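Local coordinates for protein homoserine dehydrogenase (Thermoplasma acidophilum, PDB 3ING) that binds NADPH and probably catalyses the homoserine dehydrogenase step shared by threonine and methionine biosynthesis, between aspartate semialdehyde and homoserine, at residues N176-N181 / R186-V191; R216-L221 / P262-R267. All coordinates share one frame; numbering follows the deposited sequence.

Contact 1 (N176-N181 / R186-V191); sequences NYVIRN and RSLRDV. With EDO (1,2-ethanediol), chain E; EDO (1,2-ethanediol), chain F.
Val191, in one of its two modelled conformers, pushes both methyl groups against Tyr177, Val178 and Asn181 of helix 173-183. This is the tight part of the contact: Val191 CG1, anti to the backbone N (chi1 -174°), lies 3.6 Å from Val178 CA and also meets CD2 on the Tyr177 ring obliquely, while CG2 rests 3.5 Å from Asn181 CB. Whichever way Val191 turns, Val178 CG1 continues the apolar seam to Leu188 CD1, and Asn181 folds its amide back over its own helix. Asn181 ND2 gives a straight 2.7 Å bond to Tyr177 O, which also accepts from Asn181 N, and sits 3.5 Å above the centre of the Tyr177 ring; Lys198 makes a cation-pi contact with the same ring. The side toward solvent is looser and polar. Arg186, its chain bent at chi3 (65°), brings NH1 to Asn181 OD1 at 3.3 Å, well above the amide carbonyl plane; the stronger partner of NH1 is Asp194, in a salt bridge. With alanine replacing Asn181, Tyr177 O would probably lose its side-chain donor, the ring its overlying amide, and Arg186 NH1 would be left to Asp194. Farther out, Arg189 NE bonds straight to O1 of an ethanediol, probably from the crystallisation liquor. Arg186 N to Asn181 O (3.2 Å) closes a tight connection between two consecutive helices, the second N-capped by Ser187, whose OG accepts from Asp190 N.

Contact 2 (R216-L221 / P262-R267); sequences RKSVIL and PVAVSR
Ser218 on helix 212-226 faces Ala264 on strand 261-270, and their alpha carbons come within 5.6 Å. The direct contacts are van der Waals. The Ala264 methyl, CB, stands 3.7 Å from Ser218 O and 3.8 Å from Ser218 OG, with Ser218 CB at a similar distance, so the methyl lies against both the helix carbonyl and the hydroxyl. Ser266, two residues along on the same face of the strand, adds only a looser approach, its OG lying 4.2 Å from Ser218 CB. Small side chains on both sides let the helix lie close to the strand. This is a helix packed on an antiparallel sheet: the strand pairs with 249-258, the backbone of Ala264 and Ser266 also bonds to Glu236, and Val222 of the same helix touches Ala264 too. The polar contact is made through a water. It donates to Ser218 OG at 2.8 Å and is hydrogen-bonded to Ser266 OG at 2.6 Å. Ser218 OG lies between its backbone N and carbonyl carbon (chi1 74°), which also brings it to Ala215 O, earlier in the helix. Ser266 OG, whose chi1 of -64° sets it beside its own backbone N, bonds in addition to Thr253 OG1 on the neighbouring strand. Lys217, the predicted proton donor, directly precedes Ser218 and extends away from the strand, its NZ bonding to Thr144 O.

From the N terminus, the chain passes through the nucleotide-binding sheet and the sodium site before contact 1, where helix 173-183 meets the start of helix 188-198 and closes a four-residue connection, the last residues of the helix and a short turn. It then runs by way of Gly199, Glu202 and Ser203, which bind NADPH, into helix 212-226. Contact 2 closes a longer excursion of forty residues, returning on strand 261-270. The two loops follow in series, neither nesting nor crossing. Helix 173-183 also touches strand 249-258, the neighbour of 261-270, so both contacts bear on the same antiparallel sheet; their centres are about 23 Å apart and their nearest atoms about 7 Å.

Contact 1 (N176-N181 / R186-V191)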
loop_
_atom_site.group_PDB
_atom_site.type_symbol
_atom_site.label_atom_id
_atom_site.label_comp_id
_atom_site.label_asym_id
_atom_site.label_seq_id
_atom_site.Cartn_x
_atom_site.Cartn_y
_atom_site.Cartn_z
ATOM N N ASN A 176 5.590 22.888 -1.937
ATOM C CA ASN A 176 5.732 22.451 -3.305
ATOM C C ASN A 176 4.784 23.189 -4.262
ATOM O O ASN A 176 5.150 23.581 -5.362
ATOM C CB ASN A 176 5.591 20.932 -3.383
ATOM C CG ASN A 176 6.921 20.243 -3.264
ATOM O OD1 ASN A 176 7.742 20.319 -4.190
ATOM N ND2 ASN A 176 7.177 19.598 -2.105
ATOM N N TYR A 177 3.565 23.404 -3.794
ATOM C CA TYR A 177 2.544 24.127 -4.523
ATOM C C TYR A 177 3.038 25.530 -4.750
ATOM O O TYR A 177 2.906 26.109 -5.865
ATOM C CB TYR A 177 1.274 24.120 -3.663
ATOM C CG TYR A 177 0.010 24.609 -4.309
ATOM C CD1 TYR A 177 -0.602 23.873 -5.299
ATOM C CD2 TYR A 177 -0.614 25.776 -3.882
ATOM C CE1 TYR A 177 -1.787 24.298 -5.889
ATOM C CE2 TYR A 177 -1.790 26.207 -4.462
ATOM C CZ TYR A 177 -2.375 25.453 -5.464
ATOM O OH TYR A 177 -3.569 25.802 -6.048
ATOM N N VAL A 178 3.622 26.107 -3.698
ATOM C CA VAL A 178 4.167 27.492 -3.783
ATOM C C VAL A 178 5.276 27.585 -4.804
ATOM O O VAL A 178 5.263 28.436 -5.661
ATOM C CB VAL A 178 4.694 28.006 -2.412
ATOM C CG1 VAL A 178 5.618 29.196 -2.586
ATOM C CG2 VAL A 178 3.503 28.360 -1.488
ATOM N N ILE A 179 6.260 26.710 -4.710
ATOM C CA ILE A 179 7.382 26.696 -5.661
ATOM C C ILE A 179 6.870 26.521 -7.090
ATOM O O ILE A 179 7.239 27.258 -7.991
ATOM C CB ILE A 179 8.375 25.536 -5.287
ATOM C CG1 ILE A 179 9.122 25.864 -3.988
ATOM C CG2 ILE A 179 9.375 25.271 -6.398
ATOM C CD1 ILE A 179 9.911 24.678 -3.427
ATOM N N ARG A 180 5.990 25.546 -7.303
ATOM C CA ARG A 180 5.506 25.294 -8.671
ATOM C C ARG A 180 4.714 26.459 -9.270
ATOM O O ARG A 180 4.841 26.778 -10.457
ATOM C CB ARG A 180 4.688 24.015 -8.699
ATOM C CG ARG A 180 5.550 22.810 -8.390
ATOM C CD ARG A 180 4.776 21.532 -8.441
ATOM N NE ARG A 180 4.309 21.229 -9.785
ATOM C CZ ARG A 180 3.756 20.076 -10.156
ATOM N NH1 ARG A 180 3.593 19.091 -9.299
ATOM N NH2 ARG A 180 3.386 19.914 -11.405
ATOM N N ASN A 181 3.874 27.066 -8.448
ATOM C CA ASN A 181 3.057 28.164 -8.880
ATOM C C ASN A 181 3.864 29.449 -9.040
ATOM O O ASN A 181 3.619 30.236 -9.938
ATOM C CB ASN A 181 1.886 28.348 -7.917
ATOM C CG ASN A 181 0.774 27.396 -8.205
ATOM O OD1 ASN A 181 -0.088 27.700 -9.014
ATOM N ND2 ASN A 181 0.848 26.187 -7.654
ATOM N N ARG A 186 3.252 33.402 -10.335
ATOM C CA ARG A 186 2.222 33.881 -9.428
ATOM C C ARG A 186 2.857 34.472 -8.157
ATOM O O ARG A 186 3.938 34.063 -7.729
ATOM C CB ARG A 186 1.263 32.750 -9.099
ATOM C CG ARG A 186 0.651 32.092 -10.368
ATOM C CD ARG A 186 -0.448 31.141 -10.015
ATOM N NE ARG A 186 -1.598 31.808 -9.406
ATOM C CZ ARG A 186 -2.398 31.245 -8.492
ATOM N NH1 ARG A 186 -2.192 29.998 -8.034
ATOM N NH2 ARG A 186 -3.418 31.938 -8.015
ATOM N N SER A 187 2.171 35.436 -7.552
ATOM C CA SER A 187 2.618 36.027 -6.303
ATOM C C SER A 187 2.416 35.040 -5.167
ATOM O O SER A 187 1.573 34.134 -5.234
ATOM C CB SER A 187 1.826 37.320 -5.993
ATOM O OG SER A 187 0.456 36.991 -5.695
ATOM N N LEU A 188 3.201 35.218 -4.115
ATOM C CA LEU A 188 3.080 34.393 -2.945
ATOM C C LEU A 188 1.674 34.487 -2.358
ATOM O O LEU A 188 1.076 33.472 -2.006
ATOM C CB LEU A 188 4.134 34.775 -1.895
ATOM C CG LEU A 188 4.205 33.931 -0.620
ATOM C CD1 LEU A 188 4.328 32.448 -0.918
ATOM C CD2 LEU A 188 5.338 34.372 0.345
ATOM N N ARG A 189 1.142 35.704 -2.293
ATOM C CA ARG A 189 -0.178 35.891 -1.734
ATOM C C ARG A 189 -1.192 35.051 -2.489
ATOM O O ARG A 189 -1.972 34.340 -1.893
ATOM C CB ARG A 189 -0.583 37.343 -1.798
ATOM C CG ARG A 189 -1.811 37.664 -0.916
ATOM C CD ARG A 189 -2.188 39.089 -1.023
ATOM N NE ARG A 189 -2.821 39.323 -2.304
ATOM C CZ ARG A 189 -2.957 40.486 -2.908
ATOM N NH1 ARG A 189 -2.465 41.604 -2.426
ATOM N NH2 ARG A 189 -3.607 40.525 -4.048
ATOM N N ASP A 190 -1.169 35.110 -3.812
ATOM C CA ASP A 190 -2.163 34.364 -4.576
ATOM C C ASP A 190 -2.099 32.857 -4.356
ATOM O O ASP A 190 -3.149 32.172 -4.219
ATOM C CB ASP A 190 -1.986 34.640 -6.045
ATOM C CG ASP A 190 -2.471 36.020 -6.449
ATOM O OD1 ASP A 190 -2.979 36.794 -5.596
ATOM O OD2 ASP A 190 -2.292 36.333 -7.645
ATOM N N VAL A 191 -0.884 32.330 -4.318
ATOM C CA VAL A 191 -0.692 30.920 -4.138
ATOM C C VAL A 191 -1.100 30.532 -2.719
ATOM O O VAL A 191 -1.867 29.577 -2.524
ATOM C CB VAL A 191 0.772 30.469 -4.393
ATOM C CG1 VAL A 191 0.859 28.903 -4.317
ATOM C CG2 VAL A 191 1.299 30.991 -5.744
HETATM C C1 EDO E . -5.422 36.353 -3.463
HETATM O O1 EDO E . -4.168 37.038 -3.506
HETATM C C2 EDO E . -6.517 37.218 -4.092
HETATM O O2 EDO E . -6.470 38.550 -3.568
HETATM C C1 EDO F . 3.152 19.076 -5.558
HETATM O O1 EDO F . 2.638 18.581 -6.804
HETATM C C2 EDO F . 2.330 20.259 -5.040
HETATM O O2 EDO F . 1.328 19.798 -4.120
#

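Contact 2 (R216-L221 / P262-R267)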
loop_
_atom_site.group_PDB
_atom_site.type_symbol
_atom_site.label_atom_id
_atom_site.label_comp_id
_atom_site.label_asym_id
_atom_site.label_seq_id
_atom_site.Cartn_x
_atom_site.Cartn_y
_atom_site.Cartn_z
ATOM N N ARG A 216 9.728 18.022 9.729
ATOM C CA ARG A 216 9.051 17.173 10.694
ATOM C C ARG A 216 8.764 15.827 10.071
ATOM O O ARG A 216 8.963 14.789 10.679
ATOM C CB ARG A 216 7.744 17.821 11.190
ATOM C CG ARG A 216 7.959 19.058 12.088
ATOM C CD ARG A 216 6.624 19.763 12.214
ATOM N NE ARG A 216 6.699 20.933 13.081
ATOM C CZ ARG A 216 5.952 22.029 12.905
ATOM N NH1 ARG A 216 5.150 22.174 11.840
ATOM N NH2 ARG A 216 6.090 23.030 13.725
ATOM N N LYS A 217 8.302 15.849 8.829
ATOM C CA LYS A 217 7.976 14.613 8.132
ATOM C C LYS A 217 9.239 13.774 7.981
ATOM O O LYS A 217 9.186 12.574 8.104
ATOM C CB LYS A 217 7.332 14.903 6.760
ATOM C CG LYS A 217 6.015 15.624 6.839
ATOM C CD LYS A 217 5.422 15.886 5.452
ATOM C CE LYS A 217 4.068 16.606 5.573
ATOM N NZ LYS A 217 2.980 15.753 6.098
ATOM N N SER A 218 10.384 14.414 7.757
ATOM C CA SER A 218 11.600 13.680 7.520
ATOM C C SER A 218 12.081 12.944 8.761
ATOM O O SER A 218 12.723 11.891 8.634
ATOM C CB SER A 218 12.728 14.595 6.978
ATOM O OG SER A 218 13.311 15.455 7.964
ATOM N N VAL A 219 11.792 13.512 9.942
ATOM C CA VAL A 219 12.143 12.889 11.240
ATOM C C VAL A 219 11.317 11.630 11.415
ATOM O O VAL A 219 11.825 10.591 11.782
ATOM C CB VAL A 219 11.877 13.813 12.431
ATOM C CG1 VAL A 219 12.061 13.075 13.753
ATOM C CG2 VAL A 219 12.769 15.048 12.357
ATOM N N ILE A 220 10.028 11.755 11.191
ATOM C CA ILE A 220 9.110 10.635 11.341
ATOM C C ILE A 220 9.523 9.514 10.387
ATOM O O ILE A 220 9.584 8.344 10.779
ATOM C CB ILE A 220 7.640 11.083 11.115
ATOM C CG1 ILE A 220 7.269 12.127 12.158
ATOM C CG2 ILE A 220 6.648 9.835 11.117
ATOM C CD1 ILE A 220 5.957 12.827 11.899
ATOM N N LEU A 221 9.859 9.884 9.151
ATOM C CA LEU A 221 10.285 8.899 8.139
ATOM C C LEU A 221 11.573 8.181 8.524
ATOM O O LEU A 221 11.622 6.956 8.505
ATOM C CB LEU A 221 10.463 9.557 6.755
ATOM C CG LEU A 221 9.225 9.941 5.964
ATOM C CD1 LEU A 221 9.616 10.930 4.848
ATOM C CD2 LEU A 221 8.524 8.705 5.410
ATOM N N PRO A 262 21.955 6.828 9.180
ATOM C CA PRO A 262 20.767 7.317 8.462
ATOM C C PRO A 262 20.740 8.824 8.377
ATOM O O PRO A 262 21.126 9.513 9.333
ATOM C CB PRO A 262 19.596 6.831 9.334
ATOM C CG PRO A 262 20.142 5.655 10.041
ATOM C CD PRO A 262 21.550 6.083 10.383
ATOM N N VAL A 263 20.303 9.336 7.230
ATOM C CA VAL A 263 20.218 10.773 7.013
ATOM C C VAL A 263 18.826 11.143 6.523
ATOM O O VAL A 263 18.162 10.357 5.815
ATOM C CB VAL A 263 21.290 11.282 5.987
ATOM C CG1 VAL A 263 22.697 11.011 6.512
ATOM C CG2 VAL A 263 21.093 10.625 4.684
ATOM N N ALA A 264 18.394 12.339 6.908
ATOM C CA ALA A 264 17.090 12.877 6.507
ATOM C C ALA A 264 17.331 14.264 5.966
ATOM O O ALA A 264 17.814 15.147 6.676
ATOM C CB ALA A 264 16.148 12.923 7.685
ATOM N N VAL A 265 16.996 14.473 4.702
ATOM C CA VAL A 265 17.249 15.748 4.043
ATOM C C VAL A 265 16.116 16.205 3.121
ATOM O O VAL A 265 15.758 15.472 2.199
ATOM C CB VAL A 265 18.495 15.649 3.135
ATOM C CG1 VAL A 265 18.665 16.941 2.341
ATOM C CG2 VAL A 265 19.739 15.328 3.932
ATOM N N SER A 266 15.617 17.429 3.321
ATOM C CA SER A 266 14.600 18.034 2.442
ATOM C C SER A 266 15.262 19.202 1.679
ATOM O O SER A 266 15.864 20.094 2.273
ATOM C CB SER A 266 13.405 18.515 3.244
ATOM O OG SER A 266 12.763 17.404 3.866
ATOM N N ARG A 267 15.181 19.195 0.365
ATOM C CA ARG A 267 15.936 20.184 -0.397
ATOM C C ARG A 267 15.246 20.469 -1.719
ATOM O O ARG A 267 14.480 19.676 -2.201
ATOM C CB ARG A 267 17.372 19.692 -0.608
ATOM C CG ARG A 267 17.507 18.403 -1.391
ATOM C CD ARG A 267 18.976 17.904 -1.419
ATOM N NE ARG A 267 19.121 16.558 -1.995
ATOM C CZ ARG A 267 19.605 16.290 -3.215
ATOM N NH1 ARG A 267 20.019 17.253 -4.028
ATOM N NH2 ARG A 267 19.693 15.035 -3.637
HETATM O O HOH W 1 14.208 17.360 6.081
#